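Local coordinates for protein arginine kinase (Anthopleura japonica, PDB 4RF8) that catalyses the reversible transfer of a phosphoryl group from ATP to L-arginine, giving phosphoarginine and ADP, at residues R131-R136 against G285-V290. Residues are numbered along the deposited sequence; the frame is centred on the assembly and turned at random.
Sequences RIRVAR and GMRASV. With ADP (adenosine-5'-diphosphate), chain C.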
loop_
_atom_site.group_PDB
_atom_site.type_symbol
_atom_site.label_atom_id
_atom_site.label_comp_id
_atom_site.label_asym_id
_atom_site.label_seq_id
_atom_site.Cartn_x
_atom_site.Cartn_y
_atom_site.Cartn_z
ATOM N N ARG A 131 0.408 -6.415 9.368
ATOM C CA ARG A 131 -0.580 -7.487 9.306
ATOM C C ARG A 131 -0.530 -8.333 10.570
ATOM O O ARG A 131 0.550 -8.701 11.033
ATOM C CB ARG A 131 -0.307 -8.361 8.079
ATOM C CG ARG A 131 -1.233 -9.557 7.908
ATOM C CD ARG A 131 -0.729 -10.439 6.769
ATOM N NE ARG A 131 -1.625 -11.552 6.464
ATOM C CZ ARG A 131 -1.450 -12.798 6.893
ATOM N NH1 ARG A 131 -2.319 -13.742 6.559
ATOM N NH2 ARG A 131 -0.408 -13.105 7.655
ATOM N N ILE A 132 -1.698 -8.624 11.138
ATOM C CA ILE A 132 -1.776 -9.526 12.284
ATOM C C ILE A 132 -2.841 -10.602 12.056
ATOM O O ILE A 132 -4.003 -10.293 11.775
ATOM C CB ILE A 132 -2.054 -8.772 13.601
ATOM C CG1 ILE A 132 -1.063 -7.622 13.782
ATOM C CG2 ILE A 132 -1.960 -9.720 14.789
ATOM C CD1 ILE A 132 -1.358 -6.731 14.968
ATOM N N ARG A 133 -2.431 -11.863 12.174
ATOM C CA ARG A 133 -3.325 -12.999 11.972
ATOM C C ARG A 133 -3.446 -13.798 13.263
ATOM O O ARG A 133 -2.452 -13.998 13.958
ATOM C CB ARG A 133 -2.783 -13.900 10.850
ATOM C CG ARG A 133 -3.525 -15.229 10.650
ATOM C CD ARG A 133 -2.912 -16.386 11.457
ATOM N NE ARG A 133 -1.670 -16.902 10.886
ATOM C CZ ARG A 133 -0.914 -17.834 11.459
ATOM N NH1 ARG A 133 0.200 -18.249 10.868
ATOM N NH2 ARG A 133 -1.266 -18.353 12.627
ATOM N N VAL A 134 -4.658 -14.255 13.576
ATOM C CA VAL A 134 -4.854 -15.242 14.638
ATOM C C VAL A 134 -5.680 -16.429 14.141
ATOM O O VAL A 134 -6.541 -16.284 13.270
ATOM C CB VAL A 134 -5.512 -14.642 15.905
ATOM C CG1 VAL A 134 -4.622 -13.582 16.520
ATOM C CG2 VAL A 134 -6.884 -14.065 15.584
ATOM N N ALA A 135 -5.402 -17.605 14.693
ATOM C CA ALA A 135 -6.195 -18.797 14.412
ATOM C C ALA A 135 -7.051 -19.129 15.632
ATOM O O ALA A 135 -6.549 -19.174 16.758
ATOM C CB ALA A 135 -5.295 -19.967 14.058
ATOM N N ARG A 136 -8.343 -19.356 15.411
ATOM C CA ARG A 136 -9.263 -19.659 16.501
ATOM C C ARG A 136 -10.205 -20.800 16.120
ATOM O O ARG A 136 -10.548 -20.962 14.948
ATOM C CB ARG A 136 -10.076 -18.414 16.878
ATOM C CG ARG A 136 -9.268 -17.262 17.482
ATOM C CD ARG A 136 -8.734 -17.621 18.864
ATOM N NE ARG A 136 -8.046 -16.503 19.510
ATOM C CZ ARG A 136 -6.730 -16.309 19.475
ATOM N NH1 ARG A 136 -5.944 -17.157 18.826
ATOM N NH2 ARG A 136 -6.199 -15.264 20.093
ATOM N N GLY A 285 -1.804 -18.415 18.757
ATOM C CA GLY A 285 -2.230 -18.693 17.397
ATOM C C GLY A 285 -1.982 -17.511 16.482
ATOM O O GLY A 285 -2.634 -17.368 15.442
ATOM N N MET A 286 -1.017 -16.678 16.865
ATOM C CA MET A 286 -0.843 -15.365 16.259
ATOM C C MET A 286 0.450 -15.198 15.470
ATOM O O MET A 286 1.527 -15.591 15.921
ATOM C CB MET A 286 -0.929 -14.268 17.327
ATOM C CG MET A 286 -0.505 -12.892 16.824
ATOM S SD MET A 286 -0.527 -11.585 18.065
ATOM C CE MET A 286 -2.286 -11.281 18.189
ATOM N N ARG A 287 0.324 -14.608 14.286
ATOM C CA ARG A 287 1.474 -14.125 13.539
ATOM C C ARG A 287 1.303 -12.632 13.268
ATOM O O ARG A 287 0.476 -12.226 12.447
ATOM C CB ARG A 287 1.646 -14.893 12.227
ATOM C CG ARG A 287 2.861 -14.461 11.418
ATOM C CD ARG A 287 3.105 -15.366 10.220
ATOM N NE ARG A 287 4.339 -15.012 9.522
ATOM C CZ ARG A 287 4.407 -14.167 8.497
ATOM N NH1 ARG A 287 5.574 -13.903 7.928
ATOM N NH2 ARG A 287 3.307 -13.588 8.037
ATOM N N ALA A 288 2.066 -11.817 13.989
ATOM C CA ALA A 288 2.109 -10.383 13.731
ATOM C C ALA A 288 3.270 -10.109 12.789
ATOM O O ALA A 288 4.361 -10.644 12.978
ATOM C CB ALA A 288 2.271 -9.610 15.021
ATOM N N SER A 289 3.039 -9.276 11.777
ATOM C CA SER A 289 4.019 -9.097 10.708
ATOM C C SER A 289 4.107 -7.667 10.178
ATOM O O SER A 289 3.126 -6.921 10.180
ATOM C CB SER A 289 3.713 -10.054 9.556
ATOM O OG SER A 289 4.472 -9.735 8.406
ATOM N N VAL A 290 5.298 -7.301 9.717
ATOM C CA VAL A 290 5.548 -5.986 9.147
ATOM C C VAL A 290 6.504 -6.127 7.967
ATOM O O VAL A 290 7.493 -6.853 8.054
ATOM C CB VAL A 290 6.155 -5.023 10.199
ATOM C CG1 VAL A 290 6.876 -3.868 9.527
ATOM C CG2 VAL A 290 5.084 -4.501 11.145
HETATM P PB ADP C . -0.013 -16.818 7.932
HETATM O O1B ADP C . -0.904 -17.136 6.756
HETATM O O2B ADP C . -0.624 -15.868 8.929
HETATM O O3B ADP C . 0.629 -18.029 8.562
HETATM P PA ADP C . 1.783 -16.131 5.829
HETATM O O1A ADP C . 3.267 -15.846 5.826
HETATM O O2A ADP C . 1.254 -17.407 5.228
HETATM O O3A ADP C . 1.236 -15.987 7.340
HETATM O "O5'" ADP C . 1.035 -14.909 5.101
HETATM C "C5'" ADP C . 0.220 -15.144 3.955
HETATM C "C4'" ADP C . 0.373 -13.973 2.998
HETATM O "O4'" ADP C . 0.321 -12.743 3.727
HETATM C "C3'" ADP C . 1.725 -14.041 2.303
HETATM O "O3'" ADP C . 1.542 -14.024 0.884
HETATM C "C2'" ADP C . 2.462 -12.792 2.741
HETATM O "O2'" ADP C . 3.141 -12.188 1.639
HETATM C "C1'" ADP C . 1.368 -11.881 3.271
HETATM N N9 ADP C . 1.893 -10.989 4.339
HETATM C C8 ADP C . 2.561 -11.355 5.451
HETATM N N7 ADP C . 2.901 -10.270 6.197
HETATM C C5 ADP C . 2.449 -9.177 5.553
HETATM C C6 ADP C . 2.466 -7.712 5.781
HETATM N N6 ADP C . 3.050 -7.175 6.881
HETATM N N1 ADP C . 1.877 -6.928 4.853
HETATM C C2 ADP C . 1.293 -7.438 3.754
HETATM N N3 ADP C . 1.241 -8.754 3.483
HETATM C C4 ADP C . 1.793 -9.659 4.327
HETATM O O HOH W 1 1.074 -11.923 9.669
#
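Arg131 and Arg133 pair with Ser289 and Arg287 as the hydrogen-bonded pairs of two neighbouring antiparallel strands, each pair closed by two backbone bonds, and Ala135 N adds a further one to Gly285 O. From one face Arg131, Arg133, Arg287 and Ser289 reach ADP. Arg131, with CG anti to the backbone N (chi1 178°) and the chain extended as far as NE, runs alongside the nucleotide: CD lies 3.6 Å from ADP N9, ADP O4' sits over the centre of the guanidinium, and NH2 donates to ADP O2B (3.1 Å) at the guanidinium edge. Arg133 instead bends at chi2 (-92°) and chi3, turning NE toward ADP O2B and NH1 toward ADP O3B; both contacts are modelled so short that their exact geometry is doubtful. Its guanidinium rests with one face against Arg287 CB (3.9 Å from NH1), while NH2 bonds weakly to Gly285 O. These are two adjacent interior strands of the antiparallel sheet of the phosphagen kinase catalytic domain, and their arginines contribute to the pocket that holds the nucleotide phosphates. ADP O1A lies over one face of the Arg287 guanidinium, toward its rim, and Arg287 NH1 is tied to Asp333 by a salt bridge. A water accepts from Arg131 NH2 (2.8 Å) and donates to Arg287 O. On the other face, Met286 CE packs against Val134 CG1 (3.7 Å) and Ile132 CG2 (3.8 Å), and both Ile132 and Met286 touch Phe250 of helix 246-263.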